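Local coordinates for transcriptional regulator, IclR family (Alicyclobacillus acidocaldarius subsp. acidocaldarius, PDB 5TJJ), which probably binds DNA through an N-terminal winged helix-turn-helix domain and regulates transcription, at the interface of chains A and B. Coordinates in Å, arbitrary orientation; residue numbers count along the deposited sequence, not the author numbering. Chains: chain A/B, Transcriptional regulator, IclR family.

Contacts 1, 2 and 3 are patches of one A-B interface, in which the helix-turn-helix region of each chain takes part. Contacts 1 and 2 are neighbours, their C-alpha centres about 12 Å apart; both set chain A residues (A:Arg54 ending helix 42-54, A:Asp56 beyond it, A:Tyr72 and A:Pro75 at the start of helix 73-83) against chain B residues around 111-118. The C-alpha centre of contact 3 lies about 26 Å from that of contact 1 and about 23 Å from that of contact 2. Helix 42-54 recurs in contacts 2 and 3. The interface is not an exact two-fold. IclR regulators commonly dimerise through this region, so the pairing is plausibly biological.

Contact 1: the interface of chains A and B. Residues chain A 72, 75; chain B 19, 111, 117-118, 136, 138.
A chi1 of -167° points CG1 of B:Ile117 away from the backbone N, and CD1 continues the extended chain to the ring of A:Tyr72. On the opposite face lies B:Lys19, whose CG turns away from its own carbonyl carbon and whose chain then runs out extended across the ring. The phenol is thus clamped between two aliphatic groups of chain B: B:Ile117 CD1 sits 3.7 Å from the ring centroid of A:Tyr72, and B:Lys19 CE 3.9 Å from it, both displaced toward the rim. Both side chains cross the tyrosine at about a right angle. At the ring edge, the side-chain amide B:Gln138 NE2 donates a hydrogen bond to the phenol oxygen A:Tyr72 OH at 2.8 Å, bent modestly to 156° at the hydrogen. The phenol oxygen lies nearly in the amide plane, while the ring and amide planes stand 72° apart. This bond gives the phenol oxygen a polar partner across the interface and probably helps hold the ring in place. B:Leu111 CD1 adds a looser contact to A:Tyr72 CE2 at 3.9 Å. Beside the ring, A:Pro75 CB packs on B:Gly136 CA at 3.5 Å, where the glycine has no side chain to obstruct the proline. A:Tyr72 precedes helix 73-83, which A:Pro75 helps begin; its partners come from helix 9-22, strands 115-122 and 138-140, and adjoining loops of chain B.

Contact 2: the interface of chains A and B. Residues chain A 54, 56; chain B 7, 112-113.
Helix 42-54 of the IclR helix-turn-helix domain, by its position the likely recognition helix, ends at A:Arg54, which reaches across to a loop of chain B. The guanidinium of A:Arg54 meets the carboxylate of B:Asp113 in a salt bridge, with A:Arg54 NH1 3.2 Å from B:Asp113 OD2. The hydrogen bond runs through the other nitrogen: A:Arg54 NH2 donates to B:Asp113 OD1 at 3.2 Å, 163° at the hydrogen, using the syn lone pair of that oxygen. OD1 lies in the guanidinium plane, but the two planar groups are turned 70° against each other, and the NH1 hydrogens do not point at OD2; the pair is therefore not a parallel two-bond fork. A bend at chi2 (-96°) directs the arginine chain toward the aspartate. On the flank of this chain, the amide oxygen B:Gln7 OE1 comes to 3.8 Å from A:Arg54 CD. B:Arg112 folds along the helix end, its guanidinium presenting one face to A:Arg54 CA at 4.0 Å above the plane. Nearby, the carboxylate A:Asp56 OD2 lies 3.6 Å from the backbone B:Arg112 N, and its charge probably offsets part of the positive charge that the two arginines bring together.

Contact 3: the interface of chains A and B. Residues chain A 5-8; chain B 47-48, 51.
One face of the B:Arg47 guanidinium carries the A:Val8 methyl CG2, 3.7 Å above the plane and displaced toward the rim, while the backbone carbonyl of A:Asp5 meets its edge. There B:Arg47 NE donates to A:Asp5 O at 2.9 Å, nearly straight at 167°, with the acceptor in the guanidinium plane. A turn at chi3 (81°) swings the head of the arginine onto this carbonyl. The ring of A:Tyr6 stands 45° from the guanidinium; its CD1 touches B:Arg47 CG at 3.7 Å, and the backbone N of B:Arg47 lies at the ring edge. One turn along helix 42-54, the hydroxyl B:Thr51 OG1 accepts a hydrogen bond from the backbone A:Val8 N at 2.8 Å and donates back to B:Arg47 O within its own helix at 3.0 Å. Putting an alanine in place of B:Arg47 would probably leave the A:Asp5 carbonyl without its donor and A:Val8 CG2 without the flat surface it packs on, letting the N-terminal segment shift. By gripping backbone atoms, the site ties the N-terminal arm of chain A to a helix of the partner's helix-turn-helix domain, and probably helps hold the two DNA-binding domains together.

Contact 1: the interface of chains A and B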
loop_
_atom_site.group_PDB
_atom_site.type_symbol
_atom_site.label_atom_id
_atom_site.label_comp_id
_atom_site.label_asym_id
_atom_site.label_seq_id
_atom_site.Cartn_x
_atom_site.Cartn_y
_atom_site.Cartn_z
ATOM N N TYR A 72 -7.803 5.202 -6.917
ATOM C CA TYR A 72 -8.023 5.553 -5.513
ATOM C C TYR A 72 -7.247 4.623 -4.569
ATOM O O TYR A 72 -6.854 5.025 -3.469
ATOM C CB TYR A 72 -9.530 5.535 -5.140
ATOM C CG TYR A 72 -9.910 6.615 -4.176
ATOM C CD1 TYR A 72 -9.420 6.615 -2.866
ATOM C CD2 TYR A 72 -10.727 7.667 -4.572
ATOM C CE1 TYR A 72 -9.744 7.629 -1.977
ATOM C CE2 TYR A 72 -11.064 8.687 -3.691
ATOM C CZ TYR A 72 -10.573 8.659 -2.395
ATOM O OH TYR A 72 -10.895 9.667 -1.522
ATOM N N PRO A 75 -3.489 6.184 -3.182
ATOM C CA PRO A 75 -3.340 6.970 -1.958
ATOM C C PRO A 75 -3.833 6.250 -0.726
ATOM O O PRO A 75 -3.297 6.474 0.317
ATOM C CB PRO A 75 -4.136 8.255 -2.243
ATOM C CG PRO A 75 -5.101 7.857 -3.310
ATOM C CD PRO A 75 -4.369 6.873 -4.146
ATOM N N LYS B 19 -12.418 5.669 2.647
ATOM C CA LYS B 19 -12.076 7.056 2.331
ATOM C C LYS B 19 -12.036 7.906 3.596
ATOM O O LYS B 19 -11.150 8.766 3.725
ATOM C CB LYS B 19 -13.018 7.662 1.297
ATOM C CG LYS B 19 -12.820 7.074 -0.092
ATOM C CD LYS B 19 -13.865 7.609 -1.089
ATOM C CE LYS B 19 -13.920 6.740 -2.342
ATOM N NZ LYS B 19 -14.673 7.312 -3.507
ATOM N N LEU B 111 -11.580 12.864 -10.415
ATOM C CA LEU B 111 -12.520 11.819 -10.000
ATOM C C LEU B 111 -13.897 12.172 -10.512
ATOM O O LEU B 111 -14.088 13.190 -11.169
ATOM C CB LEU B 111 -12.575 11.702 -8.463
ATOM C CG LEU B 111 -11.266 11.482 -7.701
ATOM C CD1 LEU B 111 -11.488 11.604 -6.202
ATOM C CD2 LEU B 111 -10.693 10.127 -8.065
ATOM N N ILE B 117 -8.044 14.465 -6.577
ATOM C CA ILE B 117 -7.305 13.861 -5.471
ATOM C C ILE B 117 -5.787 13.813 -5.724
ATOM O O ILE B 117 -5.307 13.521 -6.814
ATOM C CB ILE B 117 -7.861 12.460 -5.174
ATOM C CG1 ILE B 117 -7.336 11.912 -3.840
ATOM C CG2 ILE B 117 -7.562 11.496 -6.308
ATOM C CD1 ILE B 117 -7.873 10.542 -3.445
ATOM N N TYR B 118 -5.036 14.100 -4.678
ATOM C CA TYR B 118 -3.598 13.833 -4.666
ATOM C C TYR B 118 -3.357 12.330 -4.660
ATOM O O TYR B 118 -3.695 11.652 -3.696
ATOM C CB TYR B 118 -2.945 14.481 -3.440
ATOM C CG TYR B 118 -2.740 15.976 -3.524
ATOM C CD1 TYR B 118 -2.880 16.684 -4.752
ATOM C CD2 TYR B 118 -2.313 16.692 -2.405
ATOM C CE1 TYR B 118 -2.628 18.048 -4.837
ATOM C CE2 TYR B 118 -2.067 18.070 -2.485
ATOM C CZ TYR B 118 -2.235 18.751 -3.694
ATOM O OH TYR B 118 -1.992 20.121 -3.793
ATOM N N GLY B 136 -3.809 11.646 -0.868
ATOM C CA GLY B 136 -5.212 11.223 -0.789
ATOM C C GLY B 136 -6.207 12.309 -0.397
ATOM O O GLY B 136 -7.409 12.033 -0.286
ATOM N N GLN B 138 -8.713 15.167 -1.034
ATOM C CA GLN B 138 -9.588 15.618 -2.125
ATOM C C GLN B 138 -9.745 17.147 -2.160
ATOM O O GLN B 138 -9.582 17.832 -1.142
ATOM C CB GLN B 138 -10.983 14.997 -2.043
ATOM C CG GLN B 138 -11.044 13.528 -2.418
ATOM C CD GLN B 138 -12.467 12.994 -2.490
ATOM O OE1 GLN B 138 -13.421 13.745 -2.687
ATOM N NE2 GLN B 138 -12.616 11.683 -2.324
#

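Contact 2: the interface of chains A and B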
loop_
_atom_site.group_PDB
_atom_site.type_symbol
_atom_site.label_atom_id
_atom_site.label_comp_id
_atom_site.label_asym_id
_atom_site.label_seq_id
_atom_site.Cartn_x
_atom_site.Cartn_y
_atom_site.Cartn_z
ATOM N N ARG A 54 -17.537 3.289 -9.654
ATOM C CA ARG A 54 -18.167 4.559 -9.326
ATOM C C ARG A 54 -17.324 5.295 -8.257
ATOM O O ARG A 54 -17.173 6.514 -8.308
ATOM C CB ARG A 54 -19.638 4.322 -8.916
ATOM C CG ARG A 54 -20.542 5.534 -8.926
ATOM C CD ARG A 54 -20.667 6.154 -7.528
ATOM N NE ARG A 54 -21.521 7.360 -7.453
ATOM C CZ ARG A 54 -21.173 8.589 -7.849
ATOM N NH1 ARG A 54 -19.973 8.819 -8.398
ATOM N NH2 ARG A 54 -22.044 9.601 -7.706
ATOM N N ASP A 56 -14.068 4.842 -7.971
ATOM C CA ASP A 56 -12.706 4.901 -8.537
ATOM C C ASP A 56 -11.719 3.857 -7.910
ATOM O O ASP A 56 -10.490 4.020 -7.984
ATOM C CB ASP A 56 -12.141 6.338 -8.491
ATOM C CG ASP A 56 -12.987 7.366 -9.328
ATOM O OD1 ASP A 56 -12.805 7.371 -10.561
ATOM O OD2 ASP A 56 -13.811 8.179 -8.778
ATOM N N GLN B 7 -26.064 0.229 -7.825
ATOM C CA GLN B 7 -25.098 0.423 -6.764
ATOM C C GLN B 7 -25.417 -0.611 -5.686
ATOM O O GLN B 7 -26.583 -0.793 -5.327
ATOM C CB GLN B 7 -25.222 1.832 -6.209
ATOM C CG GLN B 7 -24.089 2.229 -5.294
ATOM C CD GLN B 7 -24.077 3.713 -4.994
ATOM O OE1 GLN B 7 -23.043 4.373 -5.084
ATOM N NE2 GLN B 7 -25.236 4.245 -4.638
ATOM N N ARG B 112 -14.859 11.323 -10.189
ATOM C CA ARG B 112 -16.251 11.662 -10.397
ATOM C C ARG B 112 -16.734 12.739 -9.419
ATOM O O ARG B 112 -16.089 12.991 -8.416
ATOM C CB ARG B 112 -17.085 10.409 -10.291
ATOM C CG ARG B 112 -16.867 9.497 -11.489
ATOM C CD ARG B 112 -16.896 8.043 -11.076
ATOM N NE ARG B 112 -16.932 7.170 -12.239
ATOM C CZ ARG B 112 -18.013 6.923 -12.979
ATOM N NH1 ARG B 112 -19.191 7.494 -12.698
ATOM N NH2 ARG B 112 -17.907 6.098 -14.012
ATOM N N ASP B 113 -17.836 13.399 -9.771
ATOM C CA ASP B 113 -18.515 14.404 -8.937
ATOM C C ASP B 113 -17.696 15.694 -8.749
ATOM O O ASP B 113 -17.736 16.316 -7.689
ATOM C CB ASP B 113 -18.989 13.814 -7.574
ATOM C CG ASP B 113 -19.765 12.474 -7.719
ATOM O OD1 ASP B 113 -20.611 12.314 -8.643
ATOM O OD2 ASP B 113 -19.524 11.566 -6.889
#

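Contact 3: the interface of chains A and B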
loop_
_atom_site.group_PDB
_atom_site.type_symbol
_atom_site.label_atom_id
_atom_site.label_comp_id
_atom_site.label_asym_id
_atom_site.label_seq_id
_atom_site.Cartn_x
_atom_site.Cartn_y
_atom_site.Cartn_z
ATOM N N ASP A 5 -23.264 -13.241 11.307
ATOM C CA ASP A 5 -24.226 -12.224 10.874
ATOM C C ASP A 5 -23.566 -10.873 10.650
ATOM O O ASP A 5 -24.246 -9.933 10.276
ATOM C CB ASP A 5 -25.327 -12.005 11.927
ATOM C CG ASP A 5 -26.093 -13.261 12.270
ATOM O OD1 ASP A 5 -26.009 -14.262 11.534
ATOM O OD2 ASP A 5 -26.795 -13.236 13.298
ATOM N N TYR A 6 -22.271 -10.756 10.922
ATOM C CA TYR A 6 -21.522 -9.548 10.621
ATOM C C TYR A 6 -20.663 -9.752 9.390
ATOM O O TYR A 6 -19.847 -8.921 9.082
ATOM C CB TYR A 6 -20.717 -9.083 11.859
ATOM C CG TYR A 6 -21.637 -8.664 13.017
ATOM C CD1 TYR A 6 -22.081 -7.343 13.145
ATOM C CD2 TYR A 6 -22.098 -9.592 13.941
ATOM C CE1 TYR A 6 -22.942 -6.964 14.171
ATOM C CE2 TYR A 6 -22.956 -9.222 14.969
ATOM C CZ TYR A 6 -23.371 -7.910 15.086
ATOM O OH TYR A 6 -24.205 -7.549 16.110
ATOM N N GLN A 7 -20.887 -10.850 8.668
ATOM C CA GLN A 7 -20.179 -11.176 7.435
ATOM C C GLN A 7 -21.044 -10.692 6.258
ATOM O O GLN A 7 -22.177 -11.142 6.116
ATOM C CB GLN A 7 -19.932 -12.706 7.402
ATOM C CG GLN A 7 -19.262 -13.259 6.154
ATOM C CD GLN A 7 -18.000 -12.502 5.767
ATOM O OE1 GLN A 7 -17.240 -12.045 6.618
ATOM N NE2 GLN A 7 -17.774 -12.374 4.478
ATOM N N VAL A 8 -20.544 -9.752 5.451
ATOM C CA VAL A 8 -21.328 -9.149 4.323
ATOM C C VAL A 8 -20.788 -9.667 2.989
ATOM O O VAL A 8 -19.719 -9.205 2.531
ATOM C CB VAL A 8 -21.269 -7.596 4.278
ATOM C CG1 VAL A 8 -22.189 -7.060 3.192
ATOM C CG2 VAL A 8 -21.661 -7.003 5.607
ATOM N N ARG B 47 -20.984 -4.520 10.623
ATOM C CA ARG B 47 -20.993 -5.590 9.621
ATOM C C ARG B 47 -19.937 -5.377 8.501
ATOM O O ARG B 47 -19.130 -6.264 8.194
ATOM C CB ARG B 47 -22.408 -5.719 9.009
ATOM C CG ARG B 47 -23.509 -6.244 9.949
ATOM C CD ARG B 47 -24.872 -6.425 9.260
ATOM N NE ARG B 47 -24.922 -7.691 8.519
ATOM C CZ ARG B 47 -25.093 -7.866 7.191
ATOM N NH1 ARG B 47 -25.291 -6.839 6.363
ATOM N NH2 ARG B 47 -25.095 -9.105 6.691
ATOM N N VAL B 48 -19.952 -4.185 7.909
ATOM C CA VAL B 48 -19.007 -3.819 6.871
ATOM C C VAL B 48 -17.571 -3.786 7.413
ATOM O O VAL B 48 -16.633 -4.290 6.781
ATOM C CB VAL B 48 -19.369 -2.444 6.238
ATOM C CG1 VAL B 48 -18.271 -1.947 5.306
ATOM C CG2 VAL B 48 -20.674 -2.547 5.478
ATOM N N THR B 51 -16.251 -7.303 7.965
ATOM C CA THR B 51 -15.919 -8.012 6.745
ATOM C C THR B 51 -14.622 -7.457 6.163
ATOM O O THR B 51 -13.753 -8.216 5.725
ATOM C CB THR B 51 -17.065 -7.951 5.730
ATOM O OG1 THR B 51 -18.245 -8.469 6.356
ATOM C CG2 THR B 51 -16.727 -8.767 4.467
#